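Local coordinates for thiamine-phosphate synthase (Pyrococcus furiosus, PDB 1XI3), which probably condenses a thiazole phosphate with a pyrimidine pyrophosphate to form thiamine phosphate, a magnesium-dependent step of thiamine biosynthesis, at residues T21-K26 with T52-E57; E119-A124 with D130-G135. All coordinates share one frame; numbering follows the deposited sequence.

Interaction 1 (T21-K26 with T52-E57); sequences TDRRLK and TREMYE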
loop_
_atom_site.group_PDB
_atom_site.type_symbol
_atom_site.label_atom_id
_atom_site.label_comp_id
_atom_site.label_asym_id
_atom_site.label_seq_id
_atom_site.Cartn_x
_atom_site.Cartn_y
_atom_site.Cartn_z
ATOM N N THR A 21 -2.612 -8.578 -14.973
ATOM C CA THR A 21 -2.465 -9.890 -14.318
ATOM C C THR A 21 -3.720 -10.306 -13.580
ATOM O O THR A 21 -4.515 -9.469 -13.195
ATOM C CB THR A 21 -1.266 -9.941 -13.303
ATOM O OG1 THR A 21 -1.538 -9.147 -12.142
ATOM C CG2 THR A 21 0.069 -9.547 -13.992
ATOM N N ASP A 22 -3.867 -11.605 -13.351
ATOM C CA ASP A 22 -4.914 -12.110 -12.465
ATOM C C ASP A 22 -4.542 -13.479 -11.969
ATOM O O ASP A 22 -4.727 -14.475 -12.671
ATOM C CB ASP A 22 -6.269 -12.138 -13.185
ATOM C CG ASP A 22 -7.415 -12.515 -12.248
ATOM O OD1 ASP A 22 -7.152 -12.878 -11.072
ATOM O OD2 ASP A 22 -8.591 -12.386 -12.665
ATOM N N ARG A 23 -3.942 -13.533 -10.776
ATOM C CA ARG A 23 -3.474 -14.795 -10.197
ATOM C C ARG A 23 -4.623 -15.773 -9.902
ATOM O O ARG A 23 -4.366 -16.952 -9.610
ATOM C CB ARG A 23 -2.658 -14.536 -8.935
ATOM C CG ARG A 23 -3.436 -13.815 -7.839
ATOM C CD ARG A 23 -2.669 -13.703 -6.521
ATOM N NE ARG A 23 -1.309 -13.214 -6.699
ATOM C CZ ARG A 23 -0.378 -13.203 -5.754
ATOM N NH1 ARG A 23 -0.652 -13.624 -4.516
ATOM N NH2 ARG A 23 0.834 -12.775 -6.061
ATOM N N ARG A 24 -5.865 -15.291 -9.940
ATOM C CA ARG A 24 -7.028 -16.219 -9.906
ATOM C C ARG A 24 -7.056 -17.156 -11.117
ATOM O O ARG A 24 -7.635 -18.280 -11.040
ATOM C CB ARG A 24 -8.355 -15.486 -9.770
ATOM C CG ARG A 24 -8.500 -14.679 -8.496
ATOM C CD ARG A 24 -9.739 -13.816 -8.494
ATOM N NE ARG A 24 -9.668 -12.824 -9.564
ATOM C CZ ARG A 24 -10.546 -11.855 -9.761
ATOM N NH1 ARG A 24 -11.573 -11.702 -8.940
ATOM N NH2 ARG A 24 -10.372 -11.002 -10.768
ATOM N N LEU A 25 -6.446 -16.711 -12.214
ATOM C CA LEU A 25 -6.393 -17.443 -13.465
ATOM C C LEU A 25 -5.019 -18.040 -13.728
ATOM O O LEU A 25 -4.917 -19.232 -14.102
ATOM C CB LEU A 25 -6.783 -16.545 -14.628
ATOM C CG LEU A 25 -8.171 -15.879 -14.542
ATOM C CD1 LEU A 25 -8.311 -14.870 -15.663
ATOM C CD2 LEU A 25 -9.267 -16.927 -14.587
ATOM N N LYS A 26 -3.956 -17.234 -13.564
ATOM C CA LYS A 26 -2.598 -17.660 -13.889
ATOM C C LYS A 26 -1.609 -16.929 -13.036
ATOM O O LYS A 26 -1.837 -15.776 -12.714
ATOM C CB LYS A 26 -2.257 -17.339 -15.338
ATOM C CG LYS A 26 -2.835 -18.267 -16.372
ATOM N N THR A 52 2.787 -6.900 1.376
ATOM C CA THR A 52 3.565 -5.949 0.636
ATOM C C THR A 52 4.890 -6.527 0.160
ATOM O O THR A 52 5.322 -6.268 -0.964
ATOM C CB THR A 52 3.782 -4.705 1.480
ATOM O OG1 THR A 52 2.513 -4.173 1.846
ATOM C CG2 THR A 52 4.557 -3.678 0.723
ATOM N N ARG A 53 5.496 -7.379 0.977
ATOM C CA ARG A 53 6.769 -8.002 0.597
ATOM C C ARG A 53 6.632 -8.790 -0.707
ATOM O O ARG A 53 7.474 -8.705 -1.589
ATOM C CB ARG A 53 7.298 -8.919 1.686
ATOM C CG ARG A 53 8.626 -9.554 1.321
ATOM C CD ARG A 53 9.182 -10.288 2.500
ATOM N NE ARG A 53 10.603 -10.019 2.567
ATOM C CZ ARG A 53 11.185 -8.996 3.186
ATOM N NH1 ARG A 53 12.478 -8.910 3.067
ATOM N NH2 ARG A 53 10.512 -8.059 3.909
ATOM N N GLU A 54 5.553 -9.538 -0.813
ATOM C CA GLU A 54 5.278 -10.345 -1.988
ATOM C C GLU A 54 5.011 -9.499 -3.217
ATOM O O GLU A 54 5.529 -9.755 -4.325
ATOM C CB GLU A 54 4.078 -11.242 -1.704
ATOM C CG GLU A 54 3.707 -12.108 -2.916
ATOM C CD GLU A 54 2.657 -13.112 -2.650
ATOM O OE1 GLU A 54 2.343 -13.389 -1.450
ATOM O OE2 GLU A 54 2.154 -13.667 -3.658
ATOM N N MET A 55 4.169 -8.470 -3.041
ATOM C CA MET A 55 3.922 -7.507 -4.130
ATOM C C MET A 55 5.243 -6.898 -4.645
ATOM O O MET A 55 5.459 -6.767 -5.852
ATOM C CB MET A 55 2.972 -6.409 -3.650
ATOM C CG MET A 55 1.607 -6.936 -3.238
ATOM S SD MET A 55 0.602 -5.525 -2.793
ATOM C CE MET A 55 -1.009 -6.223 -2.604
ATOM N N TYR A 56 6.154 -6.581 -3.720
ATOM C CA TYR A 56 7.427 -6.016 -4.051
ATOM C C TYR A 56 8.277 -7.020 -4.815
ATOM O O TYR A 56 8.843 -6.686 -5.855
ATOM C CB TYR A 56 8.148 -5.572 -2.779
ATOM C CG TYR A 56 9.603 -5.247 -2.990
ATOM C CD1 TYR A 56 10.596 -6.103 -2.546
ATOM C CD2 TYR A 56 9.966 -4.112 -3.648
ATOM C CE1 TYR A 56 11.924 -5.826 -2.798
ATOM C CE2 TYR A 56 11.318 -3.812 -3.889
ATOM C CZ TYR A 56 12.258 -4.656 -3.438
ATOM O OH TYR A 56 13.572 -4.336 -3.695
ATOM N N GLU A 57 8.363 -8.251 -4.323
ATOM C CA GLU A 57 9.216 -9.256 -5.003
ATOM C C GLU A 57 8.734 -9.572 -6.419
ATOM O O GLU A 57 9.532 -9.652 -7.360
ATOM C CB GLU A 57 9.291 -10.522 -4.180
ATOM C CG GLU A 57 10.126 -10.358 -2.919
ATOM C CD GLU A 57 9.936 -11.489 -1.902
ATOM O OE1 GLU A 57 9.014 -12.341 -2.066
ATOM O OE2 GLU A 57 10.700 -11.512 -0.898
#

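Interaction 2 (E119-A124 with D130-G135); sequences EEALEA and DYLGAG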
loop_
_atom_site.group_PDB
_atom_site.type_symbol
_atom_site.label_atom_id
_atom_site.label_comp_id
_atom_site.label_asym_id
_atom_site.label_seq_id
_atom_site.Cartn_x
_atom_site.Cartn_y
_atom_site.Cartn_z
ATOM N N GLU A 119 -18.542 11.988 -16.518
ATOM C CA GLU A 119 -18.156 12.887 -15.440
ATOM C C GLU A 119 -16.825 12.460 -14.810
ATOM O O GLU A 119 -15.961 13.299 -14.548
ATOM C CB GLU A 119 -19.250 12.951 -14.357
ATOM C CG GLU A 119 -18.869 13.832 -13.138
ATOM C CD GLU A 119 -18.287 15.201 -13.519
ATOM O OE1 GLU A 119 -18.666 15.761 -14.594
ATOM O OE2 GLU A 119 -17.451 15.720 -12.729
ATOM N N GLU A 120 -16.703 11.153 -14.547
ATOM C CA GLU A 120 -15.477 10.608 -13.958
ATOM C C GLU A 120 -14.291 10.830 -14.893
ATOM O O GLU A 120 -13.212 11.230 -14.446
ATOM C CB GLU A 120 -15.641 9.139 -13.592
ATOM C CG GLU A 120 -16.508 8.917 -12.325
ATOM C CD GLU A 120 -16.554 7.497 -11.816
ATOM O OE1 GLU A 120 -17.293 7.256 -10.813
ATOM O OE2 GLU A 120 -15.889 6.594 -12.361
ATOM N N ALA A 121 -14.508 10.608 -16.182
ATOM C CA ALA A 121 -13.465 10.862 -17.214
ATOM C C ALA A 121 -12.963 12.304 -17.217
ATOM O O ALA A 121 -11.767 12.583 -17.155
ATOM C CB ALA A 121 -13.992 10.460 -18.603
ATOM N N LEU A 122 -13.886 13.252 -17.225
ATOM C CA LEU A 122 -13.509 14.650 -17.265
ATOM C C LEU A 122 -12.810 15.098 -15.985
ATOM O O LEU A 122 -11.833 15.876 -16.027
ATOM C CB LEU A 122 -14.779 15.484 -17.525
ATOM C CG LEU A 122 -15.404 15.241 -18.903
ATOM C CD1 LEU A 122 -16.825 15.851 -18.996
ATOM C CD2 LEU A 122 -14.490 15.789 -19.995
ATOM N N GLU A 123 -13.292 14.593 -14.851
ATOM C CA GLU A 123 -12.738 14.924 -13.542
ATOM C C GLU A 123 -11.353 14.374 -13.445
ATOM O O GLU A 123 -10.452 15.076 -13.031
ATOM C CB GLU A 123 -13.557 14.339 -12.413
ATOM C CG GLU A 123 -12.997 14.635 -11.042
ATOM N N ALA A 124 -11.171 13.121 -13.849
ATOM C CA ALA A 124 -9.806 12.548 -13.811
ATOM C C ALA A 124 -8.823 13.313 -14.692
ATOM O O ALA A 124 -7.714 13.600 -14.278
ATOM C CB ALA A 124 -9.824 11.096 -14.184
ATOM N N ASP A 130 -2.774 10.944 -16.602
ATOM C CA ASP A 130 -2.077 10.834 -17.880
ATOM C C ASP A 130 -2.813 10.008 -18.917
ATOM O O ASP A 130 -2.686 10.263 -20.112
ATOM C CB ASP A 130 -0.675 10.249 -17.632
ATOM C CG ASP A 130 0.166 11.171 -16.795
ATOM O OD1 ASP A 130 0.530 10.834 -15.660
ATOM O OD2 ASP A 130 0.449 12.292 -17.284
ATOM N N TYR A 131 -3.570 9.008 -18.472
ATOM C CA TYR A 131 -4.462 8.271 -19.352
ATOM C C TYR A 131 -5.629 7.770 -18.557
ATOM O O TYR A 131 -5.632 7.821 -17.326
ATOM C CB TYR A 131 -3.748 7.095 -20.082
ATOM C CG TYR A 131 -3.387 5.937 -19.174
ATOM C CD1 TYR A 131 -2.196 5.942 -18.412
ATOM C CD2 TYR A 131 -4.239 4.854 -19.029
ATOM C CE1 TYR A 131 -1.880 4.880 -17.553
ATOM C CE2 TYR A 131 -3.929 3.797 -18.171
ATOM C CZ TYR A 131 -2.760 3.822 -17.421
ATOM O OH TYR A 131 -2.510 2.770 -16.562
ATOM N N LEU A 132 -6.635 7.321 -19.292
ATOM C CA LEU A 132 -7.853 6.788 -18.697
ATOM C C LEU A 132 -7.987 5.335 -19.040
ATOM O O LEU A 132 -7.743 4.916 -20.181
ATOM C CB LEU A 132 -9.117 7.492 -19.242
ATOM C CG LEU A 132 -9.157 8.995 -19.066
ATOM C CD1 LEU A 132 -10.501 9.523 -19.583
ATOM C CD2 LEU A 132 -8.973 9.372 -17.628
ATOM N N GLY A 133 -8.423 4.558 -18.046
ATOM C CA GLY A 133 -8.979 3.229 -18.262
ATOM C C GLY A 133 -10.503 3.375 -18.212
ATOM O O GLY A 133 -11.055 3.436 -17.139
ATOM N N ALA A 134 -11.136 3.402 -19.381
ATOM C CA ALA A 134 -12.608 3.659 -19.478
ATOM C C ALA A 134 -13.340 2.362 -19.651
ATOM O O ALA A 134 -13.097 1.612 -20.600
ATOM C CB ALA A 134 -12.910 4.604 -20.627
ATOM N N GLY A 135 -14.230 2.030 -18.701
ATOM C CA GLY A 135 -14.988 0.811 -18.787
ATOM C C GLY A 135 -16.124 0.796 -17.763
ATOM O O GLY A 135 -16.387 1.799 -17.153
#

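Interaction 1 (T21-K26 with T52-E57)
Arg23 and Glu54 join a loop to a helix by their charged ends alone, a worked example of how a long side chain can join two backbones that stay well apart. The nearest CA atoms of 21-26 and 52-57, those of Arg23 and Met55, are still 12.0 Å apart. From Arg23 CB, which points toward the helix, the chain sets out with CG between the backbone N and the carbonyl carbon (chi1 60°), runs straight through CD and bends at chi3. Along the way the side chain rests on Ile47 and Ala50. NE turns to Glu28, at the start of helix 28-37, in a salt bridge outside these segments. Beyond CZ, the guanidinium presents its end to Glu54: NH1 and NH2 converge on the single oxygen OE2, Arg23 NH1 at 2.9 Å from Glu54 OE2 and Arg23 NH2 also at 2.9 Å from it. Both hydrogen bonds are bent, in keeping with NH1 and NH2 of one guanidinium closing on a single atom. OE2 lies close to the guanidinium plane, yet both nitrogens approach it from the same face of the carboxylate, whose plane is turned 33° from that of the guanidinium. Glu54 reaches out with CG anti to its backbone N (chi1 179°) and stays extended, the two side chains coming from opposite directions; NH1 meets OE2 from above the carboxylate plane, and NH2 on its anti side, tilted out of that plane. Replacing Arg23 by alanine would remove the cation shared by Glu54 and Glu28, and both carboxylates would probably be less fixed in their rotation. Within the loop, Asp22 OD1 accepts from Arg24 N, closing an Asx turn. This surface salt bridge links the loop after the first strand of a TIM barrel to helix 52-68, beside Ile47 of the predicted pyrimidine-pyrophosphate site.

Interaction 2 (E119-A124 with D130-G135)
Leu132 reaches from its strand to the helix and sets one methyl against each of two alanines, Ala121 and Ala124. It has the most surface buried by the contact, and its two branches divide the work: Leu132 CD1 lies 3.7 Å from CB of Ala121, and Leu132 CD2 lies 3.9 Å from CB of Ala124. The fork is aimed by the first torsion, which puts Leu132 CG anti to the carbonyl carbon and beside the backbone N (chi1 -57°). Leu132 CD1 also comes within 4.0 Å of Ala121 CA, so this branch meets the helix backbone as well as the methyl projecting from it. The alanines are three residues apart, nearly one helical turn, and present two small surfaces on the same side of the helix. Their size allows a close approach: the CA atoms of Ala121 and Leu132 are 7.1 Å apart. Of the two alanines, Ala124 directs its CB toward the strand, whereas that of Ala121 passes alongside it. Helix 118-127 and strand 131-135 are the second and third elements of a beta-alpha-beta unit that begins with strand 110-115, the right-handed crossover from which a TIM barrel is built. Leu132 is thus on the outer side of the barrel wall, facing the helical layer, while the preceding Tyr131 turns the other way and packs its ring edge-to-face with Phe74. The same apolar seam extends past the two segments. Ala124 packs on Ala113 and Val115 of the neighbouring strand, and Ile157 of helix 150-160 touches both Ala121 and Leu132.

The two contacts differ in chemistry as they differ in place. Interaction 2 is buried between the barrel wall and its helical layer, and consists purely of apolar side chains; interaction 1 lies at the surface, and a charged pair alone makes it. They share no helix or strand and sit on opposite sides of the chain's centre, with their own centres about 26 Å apart. Segments 119-124 and 130-135 come from consecutive elements of one beta-alpha-beta unit, whereas 21-26 and 52-57 are brought together across an intervening helix and strand. Interaction 1 also lies near the second subunit, which touches 52-57, while interaction 2 is untouched by any other chain of the assembly.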